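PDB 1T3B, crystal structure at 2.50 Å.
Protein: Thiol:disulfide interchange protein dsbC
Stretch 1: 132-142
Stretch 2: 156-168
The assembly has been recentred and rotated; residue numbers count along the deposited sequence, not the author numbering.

Stretch 1, residues 132-142: TAKQMEAIWTA
Stretch 2 156-168: NLPKEVKTPNIVK

What holds the helix of stretch 1 to the start of the helix at 166? The carboxylate of E137 does: its CA-to-CB bond points toward the other stretch, and chi1 of -124° (between wells), chi2 m and chi3 -47° bring OE2 to the new helix's first backbone amides. I166 N donates to E137 OE2 at 2.7 Å and 149°. Weak bonds to the same OE2 come from N165 N at 3.3 Å and V167 N at 3.5 Å. N165, at the N-cap position with chi1 t, makes no capping bond with its own side chain; E137 OE2 takes these amides at the helix start, where no earlier turn offers partners.

How does K162 lie against the first helix? Its chain, m, t, t, p, runs along the helix, with K162 CD 3.1 Å from T141 OG1 and K162 NZ 3.5 Å from A138 CA. T141 (chi1 p) turns OG1 back to E137 O, a 2.7 Å hydrogen bond, while K162 NZ forms a long salt bridge with E160 OE2 at 3.7 Å.

Where do the two backbones come closest? The loop 156-165 is extended for much of its length, with V161 at phi/psi -178/150 and K162 at -110/174, and it crosses the helix rather than running alongside it. A138 CA lies 5.3 Å from K162 CA, and E137 CA 5.5 Å from P164 CA. V161 CG1 presses to 3.0 Å from K134 CB, a tight contact.

Where is the apolar packing? P158 (C-gamma endo) meets A138, CG to CB 4.0 Å, and I139 (m, t), CD to CG1 4.3 Å. P164 (C-gamma exo) places CG 4.1 Å from A133 CB. V167 (m) sets CG1 4.0 Å from M136 CB and CG2 3.3 Å from E137 CG, while I166 (m, t) extends CD1 to 3.4 Å from T141 CG2. Together the stretches bury 877 Å².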

# COMPACT_ATOMS: atom_id res chain seq x y z
N THR A 132 27.70 -11.91 -17.32
CA THR A 132 26.55 -11.53 -18.13
C THR A 132 26.06 -10.09 -17.96
O THR A 132 25.69 -9.43 -18.92
CB THR A 132 25.40 -12.48 -17.83
OG1 THR A 132 25.76 -13.80 -18.24
CG2 THR A 132 24.13 -12.04 -18.54
N ALA A 133 26.06 -9.60 -16.73
CA ALA A 133 25.62 -8.24 -16.49
C ALA A 133 26.70 -7.28 -16.97
O ALA A 133 26.43 -6.13 -17.33
CB ALA A 133 25.37 -8.03 -15.02
N LYS A 134 27.93 -7.76 -16.98
CA LYS A 134 29.07 -6.95 -17.39
C LYS A 134 29.15 -6.86 -18.91
O LYS A 134 29.61 -5.86 -19.47
CB LYS A 134 30.36 -7.57 -16.84
CG LYS A 134 30.28 -8.02 -15.38
CD LYS A 134 30.82 -7.00 -14.41
N GLN A 135 28.72 -7.93 -19.58
CA GLN A 135 28.75 -7.95 -21.04
C GLN A 135 27.70 -7.00 -21.60
O GLN A 135 27.93 -6.35 -22.62
CB GLN A 135 28.47 -9.36 -21.54
CG GLN A 135 29.39 -10.39 -20.93
CD GLN A 135 29.06 -11.78 -21.38
OE1 GLN A 135 27.92 -12.22 -21.26
NE2 GLN A 135 30.04 -12.47 -21.92
N MET A 136 26.56 -6.92 -20.93
CA MET A 136 25.51 -6.04 -21.39
C MET A 136 25.86 -4.59 -21.19
O MET A 136 25.41 -3.73 -21.94
CB MET A 136 24.20 -6.37 -20.68
CG MET A 136 23.53 -7.61 -21.26
SD MET A 136 21.97 -8.01 -20.51
CE MET A 136 22.51 -9.23 -19.40
N GLU A 137 26.67 -4.30 -20.18
CA GLU A 137 27.07 -2.92 -19.96
C GLU A 137 27.94 -2.57 -21.16
O GLU A 137 27.78 -1.52 -21.79
CB GLU A 137 27.89 -2.81 -18.68
CG GLU A 137 27.34 -1.81 -17.69
CD GLU A 137 27.42 -0.39 -18.18
OE1 GLU A 137 28.50 -0.01 -18.67
OE2 GLU A 137 26.42 0.36 -18.07
N ALA A 138 28.84 -3.48 -21.49
CA ALA A 138 29.72 -3.28 -22.62
C ALA A 138 28.89 -3.03 -23.86
O ALA A 138 29.11 -2.06 -24.57
CB ALA A 138 30.59 -4.51 -22.82
N ILE A 139 27.92 -3.90 -24.11
CA ILE A 139 27.07 -3.78 -25.28
C ILE A 139 26.30 -2.48 -25.37
O ILE A 139 26.25 -1.86 -26.42
CB ILE A 139 26.05 -4.93 -25.37
CG1 ILE A 139 26.77 -6.26 -25.54
CG2 ILE A 139 25.12 -4.71 -26.54
CD1 ILE A 139 25.85 -7.45 -25.43
N TRP A 140 25.70 -2.07 -24.26
CA TRP A 140 24.88 -0.86 -24.23
C TRP A 140 25.63 0.46 -24.33
O TRP A 140 25.05 1.49 -24.67
CB TRP A 140 24.01 -0.87 -22.97
CG TRP A 140 22.58 -1.18 -23.24
CD1 TRP A 140 21.55 -0.29 -23.42
CD2 TRP A 140 22.02 -2.48 -23.47
NE1 TRP A 140 20.40 -0.95 -23.75
CE2 TRP A 140 20.66 -2.30 -23.79
CE3 TRP A 140 22.54 -3.77 -23.44
CZ2 TRP A 140 19.82 -3.36 -24.09
CZ3 TRP A 140 21.72 -4.82 -23.73
CH2 TRP A 140 20.37 -4.62 -24.05
N THR A 141 26.93 0.42 -24.03
CA THR A 141 27.79 1.61 -24.07
C THR A 141 28.83 1.57 -25.18
O THR A 141 29.64 2.49 -25.31
CB THR A 141 28.54 1.79 -22.74
OG1 THR A 141 29.30 0.61 -22.46
CG2 THR A 141 27.57 2.06 -21.60
N ALA A 142 28.80 0.51 -25.98
CA ALA A 142 29.74 0.33 -27.09
C ALA A 142 29.74 1.51 -28.06
O ALA A 142 29.03 2.48 -27.84
CB ALA A 142 29.40 -0.96 -27.81
N ASN A 156 28.33 -14.04 -30.23
CA ASN A 156 29.62 -13.38 -30.04
C ASN A 156 29.59 -12.36 -28.90
O ASN A 156 29.33 -11.19 -29.14
CB ASN A 156 30.04 -12.65 -31.31
CG ASN A 156 30.04 -13.54 -32.53
OD1 ASN A 156 30.44 -14.70 -32.46
ND2 ASN A 156 29.62 -13.00 -33.67
N LEU A 157 29.83 -12.80 -27.68
CA LEU A 157 29.82 -11.86 -26.57
C LEU A 157 31.12 -11.08 -26.53
O LEU A 157 32.13 -11.55 -27.03
CB LEU A 157 29.61 -12.59 -25.25
CG LEU A 157 28.19 -13.12 -25.13
CD1 LEU A 157 28.07 -13.99 -23.90
CD2 LEU A 157 27.22 -11.95 -25.03
N PRO A 158 31.12 -9.87 -25.97
CA PRO A 158 32.35 -9.08 -25.90
C PRO A 158 33.35 -9.72 -24.96
O PRO A 158 32.98 -10.19 -23.88
CB PRO A 158 31.86 -7.72 -25.40
CG PRO A 158 30.62 -8.04 -24.65
CD PRO A 158 29.97 -9.06 -25.54
N LYS A 159 34.61 -9.76 -25.38
CA LYS A 159 35.67 -10.35 -24.58
C LYS A 159 35.93 -9.48 -23.36
O LYS A 159 35.89 -9.96 -22.22
CB LYS A 159 36.94 -10.49 -25.40
N GLU A 160 36.21 -8.21 -23.59
CA GLU A 160 36.46 -7.31 -22.47
C GLU A 160 35.13 -7.12 -21.75
O GLU A 160 34.19 -7.88 -22.00
CB GLU A 160 37.02 -5.97 -22.98
CG GLU A 160 36.29 -5.36 -24.16
CD GLU A 160 34.94 -4.78 -23.78
OE1 GLU A 160 34.04 -5.55 -23.40
OE2 GLU A 160 34.78 -3.54 -23.88
N VAL A 161 35.01 -6.14 -20.86
CA VAL A 161 33.76 -5.97 -20.15
C VAL A 161 33.80 -4.78 -19.23
O VAL A 161 34.86 -4.45 -18.70
CB VAL A 161 33.42 -7.24 -19.33
CG1 VAL A 161 33.14 -6.89 -17.88
CG2 VAL A 161 32.25 -7.96 -19.95
N LYS A 162 32.64 -4.16 -19.02
CA LYS A 162 32.53 -2.99 -18.16
C LYS A 162 31.76 -3.31 -16.88
O LYS A 162 31.23 -4.40 -16.70
CB LYS A 162 31.83 -1.85 -18.90
CG LYS A 162 32.54 -1.37 -20.16
CD LYS A 162 31.77 -0.23 -20.83
CE LYS A 162 32.35 0.15 -22.21
NZ LYS A 162 32.21 -0.92 -23.25
N THR A 163 31.71 -2.33 -15.97
CA THR A 163 31.01 -2.50 -14.71
C THR A 163 29.61 -1.93 -14.81
O THR A 163 29.41 -0.78 -15.20
CB THR A 163 31.77 -1.80 -13.55
OG1 THR A 163 32.97 -2.52 -13.27
CG2 THR A 163 30.91 -1.75 -12.30
N PRO A 164 28.60 -2.74 -14.45
CA PRO A 164 27.19 -2.37 -14.48
C PRO A 164 26.98 -0.94 -14.00
O PRO A 164 27.51 -0.53 -12.97
CB PRO A 164 26.56 -3.40 -13.56
CG PRO A 164 27.37 -4.61 -13.87
CD PRO A 164 28.77 -4.07 -13.84
N ASN A 165 26.21 -0.18 -14.78
CA ASN A 165 25.93 1.21 -14.47
C ASN A 165 24.67 1.67 -15.19
O ASN A 165 23.67 1.99 -14.55
CB ASN A 165 27.10 2.09 -14.90
CG ASN A 165 26.84 3.58 -14.65
OD1 ASN A 165 27.65 4.43 -15.03
ND2 ASN A 165 25.71 3.89 -14.01
N ILE A 166 24.72 1.71 -16.51
CA ILE A 166 23.56 2.12 -17.29
C ILE A 166 22.57 0.98 -17.31
O ILE A 166 21.36 1.19 -17.35
CB ILE A 166 23.95 2.48 -18.74
CG1 ILE A 166 24.81 3.74 -18.75
CG2 ILE A 166 22.72 2.69 -19.60
CD1 ILE A 166 25.26 4.16 -20.14
N VAL A 167 23.10 -0.24 -17.31
CA VAL A 167 22.25 -1.41 -17.31
C VAL A 167 21.55 -1.42 -15.96
O VAL A 167 20.40 -1.85 -15.84
CB VAL A 167 23.06 -2.71 -17.51
CG1 VAL A 167 23.41 -2.87 -18.97
CG2 VAL A 167 24.33 -2.67 -16.69
N LYS A 168 22.25 -0.91 -14.95
CA LYS A 168 21.70 -0.84 -13.61
C LYS A 168 20.55 0.15 -13.60
O LYS A 168 19.47 -0.14 -13.08
CB LYS A 168 22.79 -0.40 -12.63
CG LYS A 168 22.43 -0.54 -11.16
CD LYS A 168 23.66 -0.30 -10.29
CE LYS A 168 23.28 -0.19 -8.83
NZ LYS A 168 22.26 0.87 -8.61